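Local coordinates for protein diphosphomevalonate decarboxylase, putative (Trypanosoma brucei, PDB 2HKE) that probably catalyses the ATP-dependent decarboxylation of (R)-5-diphosphomevalonate to isopentenyl diphosphate, a precursor for sterol and isoprenoid synthesis, at residues A[211-224]-A[243-257]. The protein carries 1 engineered substitution. Residues are numbered along the deposited sequence; the frame is centred on the assembly and turned at random.
Sequences PLMKKRISETVPER and IAMLESDDLQEICAT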
loop_
_atom_site.group_PDB
_atom_site.type_symbol
_atom_site.label_atom_id
_atom_site.label_comp_id
_atom_site.label_asym_id
_atom_site.label_seq_id
_atom_site.Cartn_x
_atom_site.Cartn_y
_atom_site.Cartn_z
ATOM N N PRO A 211 6.512 22.745 8.791
ATOM C CA PRO A 211 7.700 23.424 8.275
ATOM C C PRO A 211 8.661 22.492 7.589
ATOM O O PRO A 211 9.614 22.957 6.995
ATOM C CB PRO A 211 8.353 24.013 9.546
ATOM C CG PRO A 211 7.978 23.050 10.588
ATOM C CD PRO A 211 6.505 22.739 10.265
ATOM N N LEU A 212 8.411 21.176 7.646
ATOM C CA LEU A 212 9.358 20.190 7.103
ATOM C C LEU A 212 9.165 19.797 5.630
ATOM O O LEU A 212 10.027 19.138 5.025
ATOM C CB LEU A 212 9.317 18.935 7.974
ATOM C CG LEU A 212 9.552 19.212 9.462
ATOM C CD1 LEU A 212 9.422 17.935 10.225
ATOM C CD2 LEU A 212 10.897 19.892 9.677
ATOM N N MET A 213 8.044 20.196 5.051
ATOM C CA MET A 213 7.665 19.764 3.710
ATOM C C MET A 213 8.509 20.372 2.586
ATOM O O MET A 213 8.830 19.700 1.619
ATOM C CB MET A 213 6.173 20.004 3.487
ATOM C CG MET A 213 5.326 19.059 4.317
ATOM S SD MET A 213 5.400 17.399 3.719
ATOM C CE MET A 213 4.328 17.613 2.267
ATOM N N LYS A 214 8.904 21.645 2.706
ATOM C CA LYS A 214 9.674 22.266 1.648
ATOM C C LYS A 214 10.970 21.557 1.281
ATOM O O LYS A 214 11.271 21.346 0.075
ATOM C CB LYS A 214 9.992 23.723 2.041
ATOM C CG LYS A 214 10.653 24.566 0.935
ATOM C CD LYS A 214 11.007 25.939 1.518
ATOM C CE LYS A 214 11.780 26.792 0.566
ATOM N NZ LYS A 214 10.881 27.275 -0.535
ATOM N N LYS A 215 11.769 21.248 2.309
ATOM C CA LYS A 215 13.050 20.598 2.143
ATOM C C LYS A 215 12.814 19.146 1.722
ATOM O O LYS A 215 13.566 18.614 0.923
ATOM C CB LYS A 215 13.880 20.604 3.421
ATOM C CG LYS A 215 15.257 20.019 3.211
ATOM C CD LYS A 215 16.189 20.273 4.413
ATOM C CE LYS A 215 16.465 18.983 5.177
ATOM N NZ LYS A 215 15.630 18.830 6.344
ATOM N N ARG A 216 11.755 18.546 2.235
ATOM C CA ARG A 216 11.412 17.144 1.834
ATOM C C ARG A 216 11.212 17.023 0.323
ATOM O O ARG A 216 11.765 16.130 -0.303
ATOM C CB ARG A 216 10.208 16.639 2.610
ATOM C CG ARG A 216 9.705 15.276 2.109
ATOM C CD ARG A 216 8.584 14.724 2.917
ATOM N NE ARG A 216 8.141 13.490 2.267
ATOM C CZ ARG A 216 8.854 12.371 2.189
ATOM N NH1 ARG A 216 10.023 12.232 2.813
ATOM N NH2 ARG A 216 8.342 11.341 1.515
ATOM N N ILE A 217 10.416 17.926 -0.241
ATOM C CA ILE A 217 10.044 17.895 -1.637
ATOM C C ILE A 217 11.207 18.288 -2.497
ATOM O O ILE A 217 11.489 17.682 -3.524
ATOM C CB ILE A 217 8.830 18.829 -1.879
ATOM C CG1 ILE A 217 7.621 18.241 -1.133
ATOM C CG2 ILE A 217 8.580 19.073 -3.382
ATOM C CD1 ILE A 217 6.432 19.164 -0.950
ATOM N N SER A 218 11.928 19.321 -2.061
ATOM C CA SER A 218 12.977 19.851 -2.895
ATOM C C SER A 218 14.249 19.023 -2.882
ATOM O O SER A 218 14.883 18.847 -3.916
ATOM C CB SER A 218 13.314 21.267 -2.416
ATOM O OG SER A 218 14.208 21.830 -3.337
ATOM N N GLU A 219 14.653 18.547 -1.713
ATOM C CA GLU A 219 15.940 17.898 -1.546
ATOM C C GLU A 219 15.825 16.418 -1.173
ATOM O O GLU A 219 16.497 15.607 -1.759
ATOM C CB GLU A 219 16.729 18.653 -0.465
ATOM C CG GLU A 219 18.074 18.038 -0.093
ATOM C CD GLU A 219 18.809 18.791 1.005
ATOM O OE1 GLU A 219 19.534 19.766 0.704
ATOM O OE2 GLU A 219 18.695 18.337 2.134
ATOM N N THR A 220 14.997 16.080 -0.204
ATOM C CA THR A 220 15.160 14.799 0.489
ATOM C C THR A 220 14.642 13.670 -0.397
ATOM O O THR A 220 15.292 12.662 -0.585
ATOM C CB THR A 220 14.434 14.781 1.827
ATOM O OG1 THR A 220 14.867 15.910 2.626
ATOM C CG2 THR A 220 14.721 13.494 2.610
ATOM N N VAL A 221 13.435 13.829 -0.906
ATOM C CA VAL A 221 12.872 12.698 -1.718
ATOM C C VAL A 221 13.746 12.445 -2.926
ATOM O O VAL A 221 14.098 11.300 -3.187
ATOM C CB VAL A 221 11.413 12.886 -2.063
ATOM C CG1 VAL A 221 10.938 11.818 -3.111
ATOM C CG2 VAL A 221 10.564 12.802 -0.774
ATOM N N PRO A 222 14.100 13.489 -3.705
ATOM C CA PRO A 222 15.034 13.215 -4.786
ATOM C C PRO A 222 16.330 12.462 -4.397
ATOM O O PRO A 222 16.734 11.527 -5.129
ATOM C CB PRO A 222 15.324 14.615 -5.345
ATOM C CG PRO A 222 14.102 15.367 -5.109
ATOM C CD PRO A 222 13.595 14.870 -3.767
ATOM N N GLU A 223 16.933 12.823 -3.272
ATOM C CA GLU A 223 18.125 12.150 -2.724
ATOM C C GLU A 223 17.777 10.665 -2.461
ATOM O O GLU A 223 18.502 9.751 -2.893
ATOM C CB GLU A 223 18.565 12.709 -1.365
ATOM C CG GLU A 223 19.263 14.086 -1.294
ATOM C CD GLU A 223 19.448 14.635 0.148
ATOM O OE1 GLU A 223 18.690 14.249 1.110
ATOM O OE2 GLU A 223 20.397 15.458 0.292
ATOM N N ARG A 224 16.672 10.428 -1.761
ATOM C CA ARG A 224 16.365 9.062 -1.321
ATOM C C ARG A 224 15.894 8.160 -2.461
ATOM O O ARG A 224 16.176 6.952 -2.452
ATOM C CB ARG A 224 15.341 9.071 -0.186
ATOM C CG ARG A 224 15.890 9.743 1.024
ATOM C CD ARG A 224 14.947 9.681 2.213
ATOM N NE ARG A 224 15.609 10.375 3.336
ATOM C CZ ARG A 224 14.990 10.813 4.406
ATOM N NH1 ARG A 224 13.701 10.647 4.557
ATOM N NH2 ARG A 224 15.687 11.428 5.340
ATOM N N ILE A 243 16.866 3.706 4.504
ATOM C CA ILE A 243 15.982 4.656 3.790
ATOM C C ILE A 243 14.562 4.467 4.270
ATOM O O ILE A 243 13.842 5.437 4.540
ATOM C CB ILE A 243 16.050 4.484 2.238
ATOM C CG1 ILE A 243 17.408 4.918 1.744
ATOM C CG2 ILE A 243 14.849 5.189 1.507
ATOM C CD1 ILE A 243 17.672 6.420 1.957
ATOM N N ALA A 244 14.102 3.208 4.337
ATOM C CA ALA A 244 12.700 2.990 4.715
ATOM C C ALA A 244 12.384 3.553 6.133
ATOM O O ALA A 244 11.317 4.137 6.389
ATOM C CB ALA A 244 12.365 1.515 4.626
ATOM N N MET A 245 13.312 3.366 7.080
ATOM C CA MET A 245 13.099 3.843 8.439
ATOM C C MET A 245 13.224 5.369 8.503
ATOM O O MET A 245 12.513 6.007 9.257
ATOM C CB MET A 245 14.086 3.180 9.397
ATOM C CG MET A 245 13.706 1.701 9.608
ATOM S SD MET A 245 14.642 0.761 10.772
ATOM C CE MET A 245 16.159 0.487 9.876
ATOM N N LEU A 246 14.115 5.945 7.717
ATOM C CA LEU A 246 14.226 7.422 7.674
ATOM C C LEU A 246 12.962 8.030 7.133
ATOM O O LEU A 246 12.449 8.987 7.660
ATOM C CB LEU A 246 15.374 7.850 6.773
ATOM C CG LEU A 246 16.765 7.655 7.352
ATOM C CD1 LEU A 246 17.819 7.840 6.229
ATOM C CD2 LEU A 246 16.977 8.636 8.505
ATOM N N GLU A 247 12.409 7.424 6.111
ATOM C CA GLU A 247 11.187 7.919 5.494
ATOM C C GLU A 247 10.009 7.801 6.431
ATOM O O GLU A 247 9.183 8.719 6.570
ATOM C CB GLU A 247 10.927 7.128 4.214
ATOM C CG GLU A 247 11.665 7.660 3.001
ATOM C CD GLU A 247 11.075 8.967 2.513
ATOM O OE1 GLU A 247 9.902 8.967 2.055
ATOM O OE2 GLU A 247 11.757 10.023 2.649
ATOM N N SER A 248 9.907 6.667 7.108
ATOM C CA SER A 248 8.849 6.461 8.082
ATOM C C SER A 248 8.940 7.453 9.204
ATOM O O SER A 248 7.945 8.059 9.602
ATOM C CB SER A 248 8.978 5.054 8.644
ATOM O OG SER A 248 7.933 4.782 9.570
ATOM N N ASP A 249 10.150 7.630 9.737
ATOM C CA ASP A 249 10.348 8.628 10.803
ATOM C C ASP A 249 9.923 10.013 10.332
ATOM O O ASP A 249 9.231 10.758 11.098
ATOM C CB ASP A 249 11.825 8.677 11.237
ATOM C CG ASP A 249 12.291 7.437 11.951
ATOM O OD1 ASP A 249 11.486 6.584 12.398
ATOM O OD2 ASP A 249 13.539 7.332 12.123
ATOM N N ASP A 250 10.305 10.365 9.113
ATOM C CA ASP A 250 10.018 11.706 8.583
ATOM C C ASP A 250 8.519 11.965 8.419
ATOM O O ASP A 250 8.030 13.070 8.756
ATOM C CB ASP A 250 10.760 11.985 7.277
ATOM C CG ASP A 250 12.255 12.287 7.451
ATOM O OD1 ASP A 250 12.776 12.410 8.590
ATOM O OD2 ASP A 250 12.944 12.442 6.385
ATOM N N LEU A 251 7.759 10.983 7.940
ATOM C CA LEU A 251 6.322 11.164 7.813
ATOM C C LEU A 251 5.675 11.346 9.180
ATOM O O LEU A 251 4.793 12.205 9.360
ATOM C CB LEU A 251 5.718 9.963 7.106
ATOM C CG LEU A 251 4.204 9.953 6.943
ATOM C CD1 LEU A 251 3.725 11.249 6.244
ATOM C CD2 LEU A 251 3.747 8.721 6.124
ATOM N N GLN A 252 6.154 10.603 10.180
ATOM C CA GLN A 252 5.600 10.796 11.524
ATOM C C GLN A 252 5.966 12.219 12.038
ATOM O O GLN A 252 5.126 12.860 12.690
ATOM C CB GLN A 252 6.040 9.692 12.503
ATOM C CG GLN A 252 5.300 8.369 12.225
ATOM C CD GLN A 252 5.838 7.204 12.974
ATOM O OE1 GLN A 252 7.005 7.212 13.440
ATOM N NE2 GLN A 252 5.018 6.155 13.072
ATOM N N GLU A 253 7.152 12.695 11.739
ATOM C CA GLU A 253 7.556 14.034 12.181
ATOM C C GLU A 253 6.784 15.097 11.434
ATOM O O GLU A 253 6.409 16.147 12.028
ATOM C CB GLU A 253 9.060 14.237 12.061
ATOM C CG GLU A 253 9.516 15.498 12.803
ATOM C CD GLU A 253 11.009 15.829 12.632
ATOM O OE1 GLU A 253 11.738 15.057 11.963
ATOM O OE2 GLU A 253 11.434 16.907 13.148
ATOM N N ILE A 254 6.557 14.874 10.143
ATOM C CA ILE A 254 5.702 15.775 9.367
ATOM C C ILE A 254 4.326 15.890 9.978
ATOM O O ILE A 254 3.809 16.995 10.164
ATOM C CB ILE A 254 5.620 15.347 7.897
ATOM C CG1 ILE A 254 6.956 15.660 7.212
ATOM C CG2 ILE A 254 4.509 16.129 7.199
ATOM C CD1 ILE A 254 7.207 14.907 5.933
ATOM N N CYS A 255 3.726 14.757 10.298
ATOM C CA CYS A 255 2.413 14.744 10.918
ATOM C C CYS A 255 2.449 15.486 12.268
ATOM O O CYS A 255 1.536 16.227 12.600
ATOM C CB CYS A 255 1.925 13.323 11.054
ATOM S SG CYS A 255 1.361 12.691 9.420
ATOM N N ALA A 256 3.499 15.261 13.049
ATOM C CA ALA A 256 3.589 15.858 14.390
ATOM C C ALA A 256 3.758 17.381 14.332
ATOM O O ALA A 256 3.402 18.045 15.281
ATOM C CB ALA A 256 4.775 15.240 15.171
ATOM N N THR A 257 4.312 17.906 13.251
ATOM C CA THR A 257 4.554 19.333 13.045
ATOM C C THR A 257 3.531 19.998 12.098
ATOM O O THR A 257 3.703 21.147 11.652
ATOM C CB THR A 257 5.932 19.543 12.492
ATOM O OG1 THR A 257 6.046 18.890 11.236
ATOM C CG2 THR A 257 7.030 19.003 13.447
HETATM O O HOH W 1 11.499 14.115 4.678
#
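R224 reaches from helix 213-234 across to helix 237-256 and sits as a knob among I243, L246, E247 and D250. R224 NH1 donates to both acids, to E247 OE2 at 2.8 Å and to D250 OD2 at 2.7 Å, the latter met from above the carboxylate plane. The guanidinium is sandwiched: L246 CB covers one face and T220 CG2, from its own helix, the other. R216 holds the same glutamate end-on, NH1 to OE2 nearly straight (169°) and NH2 to OE1, with the two flat groups close to coplanar. E247 OE2 thus accepts a hydrogen bond from NH1 of each arginine, both from the same face of its carboxylate plane, and a water joins R216 NH1 to D250 OD2. This four-residue salt-bridge network ties together an antiparallel helical hairpin of the GHMP-type C-terminal domain; the axes of 213-224 and 243-256 come within 11.8 Å, at 150° between their N-to-C directions. K18 meets both R216 and E247 through its backbone. Toward P211 the contact turns apolar. L212, with CG anti to its carbonyl carbon (chi1 -54°), drops CD1 against E253 CG at 3.5 Å and T257, while I254 CD1 packs against both M213 SD and R216 CD, 3.3 Å from R216 CD.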